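Local structure of chitin binding domain (Burkholderia pseudomallei, 3UAM) at residues Thr26-Ser29 with Arg30-Leu34; Gly38-Asp41 with Phe42-Asn46. The protein probably binds chitin or a related polysaccharide and may cleave it oxidatively, as lytic polysaccharide mono-oxygenases of family AA10 do. All coordinates share one frame; numbering follows the deposited sequence. Where two conformers were deposited one is given.

Overall arrangement
Contacts 1 and 2 are two successive helix starts in the stretch that follows strand 21-26, and each uses a side-chain N-cap. Their centres lie about 10 Å apart, on the same side of the chain's centre. Contact 1 sits deeper, about 12 Å from that centre, and contact 2 about 16 Å. The two starts pack against each other: Leu-34 CB meets Leu-40 CD1 at 3.9 Å. Leu-34 O and Arg-39 N, 2.9 Å apart, are a probable hydrogen bond. His-21, which touches Asn-46 of contact 2, probably corresponds to the copper-binding N-terminal histidine of mature AA10 enzymes, although other residues precede it in this construct.

Contact 1. Residues Thr26-Ser29 with Arg30-Leu34; sequences TPES and RAVYL
An N-cap opens helix 30-36 just after strand 21-26, and Ser-29 occupies it. Its OG accepts from Val-32 N at 3.2 Å in a nearly straight bond, with an N-H...O angle of 165°. The hydroxyl reaches that amide because OG sits between the backbone N and the carbonyl carbon (chi1 74°). There it also touches Val-32 CG2 at 3.4 Å. Buried as it is, OG has a second hydrogen-bond partner in Gln-209 OE1 on strand 205-215. The Ser-29 carbonyl begins the regular helical bonding, its O accepting from Tyr-33 N at 3.0 Å.

Glu-28, the residue before the cap, packs against Val-32 and Tyr-33. Its CB lies over the centre of the Tyr-33 ring, 3.9 Å from the centroid and nearly on the ring normal, a CH-pi contact. Glu-28 CG, anti to the carbonyl carbon, meets Val-32 CG1 at 3.8 Å, the two side chains crossing at about a right angle; the bend at chi2 then turns the carboxylate almost parallel to the tyrosine ring, the two planes 9° apart. This is the cap of a short helix laid against the beta-sandwich core of an AA10-like domain, and neighbours from strands and loops complete it. Glu-28 O is hydrogen-bonded by His-106 NE2, whose ring also meets that of Tyr-33 at a shallow angle. Arg-30 points away from the loop: its guanidinium group forms a salt bridge with Asp-212, a hydrogen bond to Leu-94 O and a cation-pi contact with Trp-103.

Contact 2. Residues Gly38-Asp41 with Phe42-Asn46; sequences GRLD and FGQVN
Asp-41 and Gln-44 form a capping box at the start of helix 42-45, each side chain bonding to the other's backbone amide. Asp-41 OD1 accepts from Gln-44 N at 3.0 Å, the N-H...O angle being 169°, and the donor lies nearly along the C-O axis of the carboxylate. In return, Gln-44 OE1 accepts from Asp-41 N at 2.9 Å, with the donor tilted 29° from the carbonyl plane. The amides of the N-cap residue and of Gln-44 are thereby both satisfied by side chains.

The aspartate enters this arrangement with CG between its backbone N and carbonyl carbon (chi1 61°). The glutamine runs extended beyond CG and crosses the aspartate at about a right angle; its CG comes within 3.1 Å of Asp-41 OD1. Its other terminal atom, NE2, makes a weak hydrogen bond to Asp-89. The Asp-41 carbonyl is used too, accepting from Val-45 N at 3.2 Å.

Within the lytic mono-oxygenase-like domain this short helix follows a Schellman motif at Gly-38, where helix 30-36 has ended, and Leu-40 bridges the two elements, touching Leu-34 of the earlier helix. Its CB packs on Val-45 CG2 at 4.0 Å in one of the two conformers of that valine, while CD2 lies 3.4 Å from Gln-44 OE1, an apolar flank to the oxygen that accepts from the Asp-41 amide.

One turn on, Asn-46 reaches back: ND2 donates to Phe-42 O at 2.9 Å and lies over the face of the Phe-42 ring, above its centre. The asparagine's OD1 accepts from Arg-23 on strand 21-26.

Contact 1. Residues Thr26-Ser29 with Arg30-Leu34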
ATOM      1  N   THR A  26       5.936   5.957  -8.677  1.00  9.38           N
ATOM      2  CA  THR A  26       5.100   6.292  -9.841  1.00  9.88           C
ATOM      3  C   THR A  26       4.026   5.220 -10.064  1.00  9.41           C
ATOM      4  O   THR A  26       4.258   4.031  -9.836  1.00  9.21           O
ATOM      5  CB  THR A  26       5.905   6.490 -11.139  1.00 10.92           C
ATOM      6  OG1 THR A  26       6.868   5.463 -11.249  1.00 11.39           O
ATOM      7  CG2 THR A  26       6.660   7.849 -11.175  1.00 11.73           C
ATOM      8  N   PRO A  27       2.803   5.645 -10.376  1.00  9.36           N
ATOM      9  CA  PRO A  27       2.412   7.039 -10.277  1.00  9.53           C
ATOM     10  C   PRO A  27       2.624   7.496  -8.841  1.00  9.15           C
ATOM     11  O   PRO A  27       2.503   6.683  -7.928  1.00  8.84           O
ATOM     12  CB  PRO A  27       0.926   7.026 -10.621  1.00  9.63           C
ATOM     13  CG  PRO A  27       0.463   5.648 -10.396  1.00  9.36           C
ATOM     14  CD  PRO A  27       1.653   4.756 -10.598  1.00  9.22           C
ATOM     15  N   GLU A  28       2.903   8.782  -8.655  1.00  9.25           N
ATOM     16  CA  GLU A  28       3.259   9.303  -7.361  1.00  8.97           C
ATOM     17  C   GLU A  28       2.137   8.963  -6.375  1.00  8.31           C
ATOM     18  O   GLU A  28       0.955   9.249  -6.629  1.00  8.23           O
ATOM     19  CB  GLU A  28       3.461  10.820  -7.406  1.00  9.76           C
ATOM     20  CG  GLU A  28       4.699  11.283  -8.172  1.00 10.47           C
ATOM     21  CD  GLU A  28       4.493  11.416  -9.684  1.00 11.01           C
ATOM     22  OE1 GLU A  28       3.508  10.900 -10.257  1.00 10.75           O
ATOM     23  OE2 GLU A  28       5.346  12.068 -10.315  1.00 12.04           O
ATOM     24  N   SER A  29       2.521   8.379  -5.251  1.00  7.59           N
ATOM     25  CA  SER A  29       1.571   8.085  -4.213  1.00  7.11           C
ATOM     26  C   SER A  29       1.165   9.406  -3.544  1.00  7.33           C
ATOM     27  O   SER A  29       1.816  10.439  -3.731  1.00  7.63           O
ATOM     28  CB  SER A  29       2.169   7.112  -3.201  1.00  6.67           C
ATOM     29  OG  SER A  29       3.110   7.756  -2.372  1.00  6.87           O
ATOM     30  N   ARG A  30       0.080   9.354  -2.783  1.00  7.06           N
ATOM     31  CA  ARG A  30      -0.375  10.507  -2.039  1.00  7.40           C
ATOM     32  C   ARG A  30       0.752  11.064  -1.174  1.00  7.65           C
ATOM     33  O   ARG A  30       0.951  12.281  -1.125  1.00  8.11           O
ATOM     34  CB  ARG A  30      -1.576  10.128  -1.183  1.00  7.18           C
ATOM     35  CG  ARG A  30      -2.153  11.269  -0.375  1.00  7.59           C
ATOM     36  CD  ARG A  30      -3.251  10.790   0.535  1.00  7.47           C
ATOM     37  NE  ARG A  30      -4.427  10.295  -0.191  1.00  7.35           N
ATOM     38  CZ  ARG A  30      -5.548   9.859   0.413  1.00  7.39           C
ATOM     39  NH1 ARG A  30      -5.658   9.907   1.725  1.00  7.48           N
ATOM     40  NH2 ARG A  30      -6.585   9.411  -0.296  1.00  7.41           N
ATOM     41  N   ALA A  31       1.487  10.174  -0.512  1.00  7.35           N
ATOM     42  CA  ALA A  31       2.553  10.603   0.400  1.00  7.81           C
ATOM     43  C   ALA A  31       3.706  11.238  -0.382  1.00  8.30           C
ATOM     44  O   ALA A  31       4.265  12.247   0.061  1.00  8.91           O
ATOM     45  CB  ALA A  31       3.055   9.455   1.251  1.00  7.38           C
ATOM     46  N   VAL A  32       4.051  10.657  -1.533  1.00  8.28           N
ATOM     47  CA  VAL A  32       5.105  11.230  -2.406  1.00  8.91           C
ATOM     48  C   VAL A  32       4.732  12.654  -2.839  1.00  9.77           C
ATOM     49  O   VAL A  32       5.573  13.564  -2.824  1.00 10.43           O
ATOM     50  CB  VAL A  32       5.386  10.342  -3.631  1.00  8.57           C
ATOM     51  CG1 VAL A  32       6.191  11.087  -4.702  1.00  9.04           C
ATOM     52  CG2 VAL A  32       6.115   9.083  -3.180  1.00  8.15           C
ATOM     53  N   TYR A  33       3.470  12.858  -3.204  1.00 10.00           N
ATOM     54  CA  TYR A  33       3.032  14.195  -3.575  1.00 10.95           C
ATOM     55  C   TYR A  33       3.135  15.148  -2.378  1.00 11.73           C
ATOM     56  O   TYR A  33       3.471  16.310  -2.554  1.00 12.62           O
ATOM     57  CB  TYR A  33       1.596  14.193  -4.074  1.00 10.89           C
ATOM     58  CG  TYR A  33       1.362  13.972  -5.543  1.00 10.95           C
ATOM     59  CD1 TYR A  33       2.205  14.491  -6.523  1.00 11.45           C
ATOM     60  CD2 TYR A  33       0.226  13.303  -5.953  1.00 10.70           C
ATOM     61  CE1 TYR A  33       1.921  14.306  -7.873  1.00 11.60           C
ATOM     62  CE2 TYR A  33      -0.053  13.104  -7.277  1.00 10.84           C
ATOM     63  CZ  TYR A  33       0.786  13.605  -8.228  1.00 11.28           C
ATOM     64  OH  TYR A  33       0.424  13.405  -9.525  1.00 11.60           O
ATOM     65  N   LEU A  34       2.843  14.677  -1.165  1.00 11.79           N
ATOM     66  CA  LEU A  34       3.032  15.539   0.006  1.00 12.68           C
ATOM     67  C   LEU A  34       4.509  15.873   0.216  1.00 13.51           C
ATOM     68  O   LEU A  34       4.861  17.023   0.513  1.00 14.19           O
ATOM     69  CB  LEU A  34       2.415  14.930   1.263  1.00 12.47           C
ATOM     70  CG  LEU A  34       0.881  14.954   1.311  1.00 12.39           C
ATOM     71  CD1 LEU A  34       0.399  14.575   2.711  1.00 12.39           C
ATOM     72  CD2 LEU A  34       0.308  16.301   0.898  1.00 13.04           C
TER

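Contact 2. Residues Gly38-Asp41 with Phe42-Asn46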
ATOM      1  N   GLY A  38       6.692  19.671   0.089  1.00 17.90           N
ATOM      2  CA  GLY A  38       7.371  20.056   1.322  1.00 18.55           C
ATOM      3  C   GLY A  38       6.639  19.766   2.636  1.00 18.49           C
ATOM      4  O   GLY A  38       7.025  20.294   3.673  1.00 19.13           O
ATOM      5  N   ARG A  39       5.615  18.904   2.618  1.00 17.55           N
ATOM      6  CA  ARG A  39       4.771  18.670   3.802  1.00 17.40           C
ATOM      7  C   ARG A  39       5.074  17.372   4.552  1.00 16.65           C
ATOM      8  O   ARG A  39       4.578  17.169   5.649  1.00 16.69           O
ATOM      9  CB  ARG A  39       3.288  18.726   3.388  1.00 17.32           C
ATOM     10  CG  ARG A  39       2.934  20.074   2.732  1.00 18.15           C
ATOM     11  CD  ARG A  39       1.524  20.144   2.209  1.00 18.12           C
ATOM     12  NE  ARG A  39       0.556  19.598   3.152  1.00 18.10           N
ATOM     13  CZ  ARG A  39      -0.735  19.448   2.878  1.00 18.19           C
ATOM     14  NH1 ARG A  39      -1.213  19.838   1.703  1.00 18.73           N
ATOM     15  NH2 ARG A  39      -1.562  18.933   3.780  1.00 18.10           N
ATOM     16  N   LEU A  40       5.853  16.479   3.949  1.00 16.16           N
ATOM     17  CA  LEU A  40       6.386  15.316   4.642  1.00 15.75           C
ATOM     18  C   LEU A  40       7.853  15.185   4.329  1.00 16.21           C
ATOM     19  O   LEU A  40       8.271  15.514   3.217  1.00 16.69           O
ATOM     20  CB  LEU A  40       5.693  14.046   4.169  1.00 14.75           C
ATOM     21  CG  LEU A  40       4.243  13.809   4.595  1.00 14.52           C
ATOM     22  CD1 LEU A  40       3.733  12.518   3.966  1.00 13.86           C
ATOM     23  CD2 LEU A  40       4.122  13.750   6.109  1.00 14.81           C
ATOM     24  N   ASP A  41       8.655  14.683   5.260  1.00 16.29           N
ATOM     25  CA  ASP A  41      10.057  14.457   4.910  1.00 16.63           C
ATOM     26  C   ASP A  41      10.239  13.076   4.270  1.00 15.56           C
ATOM     27  O   ASP A  41       9.306  12.303   4.189  1.00 14.65           O
ATOM     28  CB  ASP A  41      11.004  14.700   6.091  1.00 17.70           C
ATOM     29  CG  ASP A  41      10.740  13.798   7.256  1.00 17.42           C
ATOM     30  OD1 ASP A  41      10.498  12.597   7.050  1.00 16.88           O
ATOM     31  OD2 ASP A  41      10.810  14.296   8.398  1.00 18.42           O
ATOM     32  N   PHE A  42      11.443  12.785   3.799  1.00 15.76           N
ATOM     33  CA  PHE A  42      11.704  11.550   3.071  1.00 15.16           C
ATOM     34  C   PHE A  42      11.457  10.296   3.919  1.00 14.35           C
ATOM     35  O   PHE A  42      10.854   9.342   3.433  1.00 13.62           O
ATOM     36  CB  PHE A  42      13.149  11.561   2.533  1.00 16.01           C
ATOM     37  CG  PHE A  42      13.452  10.455   1.562  1.00 15.65           C
ATOM     38  CD1 PHE A  42      12.968  10.517   0.267  1.00 15.64           C
ATOM     39  CD2 PHE A  42      14.235   9.368   1.936  1.00 15.73           C
ATOM     40  CE1 PHE A  42      13.255   9.517  -0.653  1.00 15.38           C
ATOM     41  CE2 PHE A  42      14.524   8.360   1.031  1.00 15.54           C
ATOM     42  CZ  PHE A  42      14.042   8.444  -0.271  1.00 15.40           C
ATOM     43  N   GLY A  43      11.933  10.285   5.173  1.00 14.21           N
ATOM     44  CA  GLY A  43      11.685   9.144   6.063  1.00 13.50           C
ATOM     45  C   GLY A  43      10.191   8.854   6.186  1.00 12.49           C
ATOM     46  O   GLY A  43       9.725   7.723   5.997  1.00 11.72           O
ATOM     47  N   GLN A  44       9.437   9.902   6.480  1.00 12.38           N
ATOM     48  CA  GLN A  44       7.992   9.806   6.666  1.00 11.60           C
ATOM     49  C   GLN A  44       7.252   9.171   5.481  1.00 10.54           C
ATOM     50  O   GLN A  44       6.401   8.305   5.681  1.00  9.72           O
ATOM     51  CB  GLN A  44       7.424  11.203   6.954  1.00 12.24           C
ATOM     52  CG  GLN A  44       7.793  11.740   8.342  1.00 13.09           C
ATOM     53  CD  GLN A  44       7.290  13.155   8.579  1.00 13.81           C
ATOM     54  OE1 GLN A  44       7.137  13.933   7.641  1.00 14.35           O
ATOM     55  NE2 GLN A  44       7.017  13.491   9.830  1.00 14.21           N
ATOM     56  N   VAL A  45       7.559   9.602   4.251  1.00 10.40           N
ATOM     57  CA  VAL A  45       6.941   9.045   3.034  0.50  9.80           C
ATOM     58  C   VAL A  45       7.197   7.544   2.912  1.00  9.24           C
ATOM     59  O   VAL A  45       6.351   6.795   2.414  1.00  8.72           O
ATOM     60  CB  VAL A  45       7.484   9.730   1.759  0.50 10.05           C
ATOM     61  CG1 VAL A  45       6.977   9.031   0.498  0.50  9.53           C
ATOM     62  CG2 VAL A  45       7.076  11.193   1.743  0.50 10.70           C
ATOM     63  N   ASN A  46       8.382   7.133   3.363  1.00  9.49           N
ATOM     64  CA  ASN A  46       8.891   5.761   3.238  1.00  9.26           C
ATOM     65  C   ASN A  46       8.624   4.829   4.449  1.00  9.23           C
ATOM     66  O   ASN A  46       9.066   3.665   4.447  1.00  8.80           O
ATOM     67  CB  ASN A  46      10.408   5.823   3.042  1.00  9.80           C
ATOM     68  CG  ASN A  46      10.801   6.150   1.617  1.00  9.87           C
ATOM     69  OD1 ASN A  46      10.590   5.339   0.724  1.00  9.51           O
ATOM     70  ND2 ASN A  46      11.324   7.349   1.389  1.00 10.26           N
TER